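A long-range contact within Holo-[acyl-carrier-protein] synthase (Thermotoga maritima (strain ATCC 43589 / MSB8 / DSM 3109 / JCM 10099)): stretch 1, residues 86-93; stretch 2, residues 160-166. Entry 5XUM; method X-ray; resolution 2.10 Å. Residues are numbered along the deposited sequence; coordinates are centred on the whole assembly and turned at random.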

# COMPACT_ATOMS: atom_id res chain seq x y z
N GLY A 86 -11.91 -4.55 13.12
CA GLY A 86 -12.42 -4.88 11.78
C GLY A 86 -12.14 -6.32 11.42
O GLY A 86 -11.68 -7.10 12.26
N PHE A 87 -12.39 -6.68 10.16
CA PHE A 87 -12.14 -8.05 9.71
C PHE A 87 -10.90 -8.21 8.82
O PHE A 87 -10.71 -9.25 8.18
CB PHE A 87 -13.39 -8.67 9.06
CG PHE A 87 -13.81 -8.04 7.76
CD1 PHE A 87 -13.50 -8.64 6.55
CD2 PHE A 87 -14.52 -6.84 7.75
CE1 PHE A 87 -13.88 -8.07 5.35
CE2 PHE A 87 -14.91 -6.26 6.55
CZ PHE A 87 -14.59 -6.87 5.35
N PHE A 88 -10.06 -7.17 8.78
CA PHE A 88 -8.76 -7.29 8.12
C PHE A 88 -7.97 -8.38 8.83
O PHE A 88 -8.02 -8.49 10.05
CB PHE A 88 -8.00 -5.95 8.12
CG PHE A 88 -7.74 -5.39 9.50
CD1 PHE A 88 -8.66 -4.54 10.10
CD2 PHE A 88 -6.58 -5.72 10.19
CE1 PHE A 88 -8.43 -4.02 11.37
CE2 PHE A 88 -6.34 -5.21 11.46
CZ PHE A 88 -7.27 -4.36 12.05
N ASN A 89 -7.25 -9.21 8.07
CA ASN A 89 -6.42 -10.23 8.69
C ASN A 89 -4.92 -9.99 8.50
O ASN A 89 -4.09 -10.72 9.04
CB ASN A 89 -6.84 -11.66 8.28
CG ASN A 89 -6.85 -11.87 6.78
OD1 ASN A 89 -6.76 -10.93 5.99
ND2 ASN A 89 -6.96 -13.13 6.37
N TYR A 90 -4.59 -8.95 7.74
CA TYR A 90 -3.20 -8.56 7.55
C TYR A 90 -3.00 -7.08 7.83
O TYR A 90 -3.76 -6.23 7.36
CB TYR A 90 -2.70 -8.94 6.15
CG TYR A 90 -2.26 -10.38 6.06
CD1 TYR A 90 -0.92 -10.73 6.17
CD2 TYR A 90 -3.20 -11.40 5.89
CE1 TYR A 90 -0.51 -12.06 6.10
CE2 TYR A 90 -2.80 -12.73 5.81
CZ TYR A 90 -1.47 -13.05 5.93
OH TYR A 90 -1.08 -14.37 5.86
N ALA A 91 -1.97 -6.79 8.63
CA ALA A 91 -1.53 -5.43 8.85
C ALA A 91 -0.07 -5.35 8.43
O ALA A 91 0.81 -5.94 9.06
CB ALA A 91 -1.69 -5.03 10.31
N HIS A 92 0.18 -4.65 7.33
CA HIS A 92 1.52 -4.44 6.84
C HIS A 92 1.98 -3.11 7.34
O HIS A 92 1.41 -2.07 6.99
CB HIS A 92 1.54 -4.53 5.32
CG HIS A 92 1.01 -5.83 4.78
ND1 HIS A 92 1.74 -6.97 4.78
CD2 HIS A 92 -0.22 -6.16 4.22
CE1 HIS A 92 1.01 -7.97 4.25
NE2 HIS A 92 -0.19 -7.47 3.90
N VAL A 93 3.01 -3.13 8.19
CA VAL A 93 3.45 -1.93 8.88
C VAL A 93 4.94 -1.65 8.66
O VAL A 93 5.73 -2.58 8.46
CB VAL A 93 3.09 -1.95 10.40
CG1 VAL A 93 1.61 -2.26 10.61
CG2 VAL A 93 3.95 -2.94 11.16
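Stretch 2, residues 160-166: VRYGNIL

A tight turn can dock on a distant strand by offering its backbone at one point and a single asparagine side chain at the next, and the contact between residues 160-166 and 86-93 is a compact example. Stretch 2 enters as the end of a strand, residues 160-162, and then folds into a type II' beta turn from Tyr-162 to Ile-165, closed by the bond from Ile-165 N to Tyr-162 O at 3.1 Å. Gly-163, at phi/psi 58/-125, and Asn-164, at -113/14, occupy the two central positions. The turn lies where stretch 1 passes from loop into the strand that begins at Tyr-90. In register, Gly-163 faces Asn-89, with their CA atoms 4.7 Å apart, and Asn-164 faces Tyr-90, CA to CA 5.3 Å, so the two chains advance in the same direction over this short step.

Polar contacts fix that register. Asn-164 N donates to Asn-89 O at 3.1 Å, and Gly-163 CA approaches the same Asn-89 O at 3.1 Å in a CA-H...O contact. Glycine suits this place twice over: its phi is positive, and a CB would point toward stretch 1 and fall 1.7 Å from Asn-89 O, a clash. The side chain of Asn-164, with chi1 in the p well, then imitates a neighbouring strand. Ala-91 N donates to Asn-164 OD1 at 2.9 Å, while Asn-164 ND2 donates to Ala-91 O at 3.1 Å; one amide group thus satisfies both the NH and the carbonyl of one residue. Within stretch 2, Arg-161 NH1 donates to Gly-163 O at 2.8 Å, and the guanidinium has Tyr-90 OH at its edge, 3.6 Å from Arg-161 NH1 and not hydrogen-bonded to it.

Aromatic rings frame the turn. One face of the Tyr-90 ring is covered by the backbone between Gly-163 and Asn-164, and Tyr-90 CE2 comes within 3.6 Å of Gly-163 CA. The Tyr-162 ring instead meets Phe-88 O at its edge, Tyr-162 CE2 to Phe-88 O 3.5 Å, and also packs on Asn-89, whose CB is 3.6 Å from Tyr-162 CE2.

Apolar packing centres on Ile-165. Its CD1 lies 3.7 Å from Ala-91 CB and 4.0 Å from Phe-88 CE2, at the edge of the Phe-88 ring.

A water extends the contact toward the start of stretch 1: it donates to Phe-87 O at 2.6 Å and to Tyr-162 OH at 3.0 Å, bridging two oxygens that are themselves 3.8 Å apart. Altogether the two stretches bury 416 Å², both sides summed.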

# COMPACT_ATOMS: atom_id res chain seq x y z
N VAL A 160 -5.57 -20.68 15.87
CA VAL A 160 -4.12 -20.85 15.82
C VAL A 160 -3.44 -19.59 15.29
O VAL A 160 -2.55 -19.04 15.95
CB VAL A 160 -3.71 -22.08 14.97
CG1 VAL A 160 -2.20 -22.27 14.98
CG2 VAL A 160 -4.39 -23.34 15.49
N ARG A 161 -3.86 -19.13 14.12
CA ARG A 161 -3.31 -17.93 13.50
C ARG A 161 -4.39 -17.15 12.77
O ARG A 161 -5.22 -17.72 12.08
CB ARG A 161 -2.17 -18.30 12.54
CG ARG A 161 -1.36 -17.11 12.04
CD ARG A 161 -0.17 -17.53 11.18
NE ARG A 161 -0.55 -18.41 10.07
CZ ARG A 161 -1.02 -18.00 8.89
NH1 ARG A 161 -1.20 -16.70 8.64
NH2 ARG A 161 -1.33 -18.89 7.96
N TYR A 162 -4.37 -15.83 12.95
CA TYR A 162 -5.26 -14.93 12.23
C TYR A 162 -4.42 -14.01 11.34
O TYR A 162 -4.03 -12.92 11.75
CB TYR A 162 -6.07 -14.11 13.23
CG TYR A 162 -7.31 -13.45 12.67
CD1 TYR A 162 -8.55 -14.08 12.75
CD2 TYR A 162 -7.25 -12.19 12.07
CE1 TYR A 162 -9.69 -13.48 12.24
CE2 TYR A 162 -8.39 -11.58 11.56
CZ TYR A 162 -9.60 -12.23 11.65
OH TYR A 162 -10.74 -11.64 11.14
N GLY A 163 -4.14 -14.48 10.12
CA GLY A 163 -3.27 -13.74 9.19
C GLY A 163 -1.90 -13.49 9.79
O GLY A 163 -1.24 -14.43 10.23
N ASN A 164 -1.47 -12.23 9.83
CA ASN A 164 -0.23 -11.85 10.51
C ASN A 164 -0.47 -10.98 11.76
O ASN A 164 0.46 -10.37 12.29
CB ASN A 164 0.76 -11.18 9.54
CG ASN A 164 0.40 -9.73 9.23
OD1 ASN A 164 -0.71 -9.27 9.51
ND2 ASN A 164 1.34 -9.00 8.64
N ILE A 165 -1.72 -10.95 12.21
CA ILE A 165 -2.13 -10.18 13.38
C ILE A 165 -1.88 -11.00 14.65
O ILE A 165 -2.16 -12.20 14.68
CB ILE A 165 -3.65 -9.84 13.34
CG1 ILE A 165 -4.09 -9.40 11.94
CG2 ILE A 165 -4.01 -8.80 14.38
CD1 ILE A 165 -3.52 -8.08 11.46
N LEU A 166 -1.35 -10.34 15.68
CA LEU A 166 -1.26 -10.96 17.01
C LEU A 166 -2.48 -10.57 17.84
O LEU A 166 -2.92 -9.42 17.81
CB LEU A 166 0.03 -10.54 17.73
CG LEU A 166 1.38 -10.87 17.08
CD1 LEU A 166 2.51 -10.22 17.87
CD2 LEU A 166 1.61 -12.37 16.95
O HOH W 1 -10.77 -11.89 8.16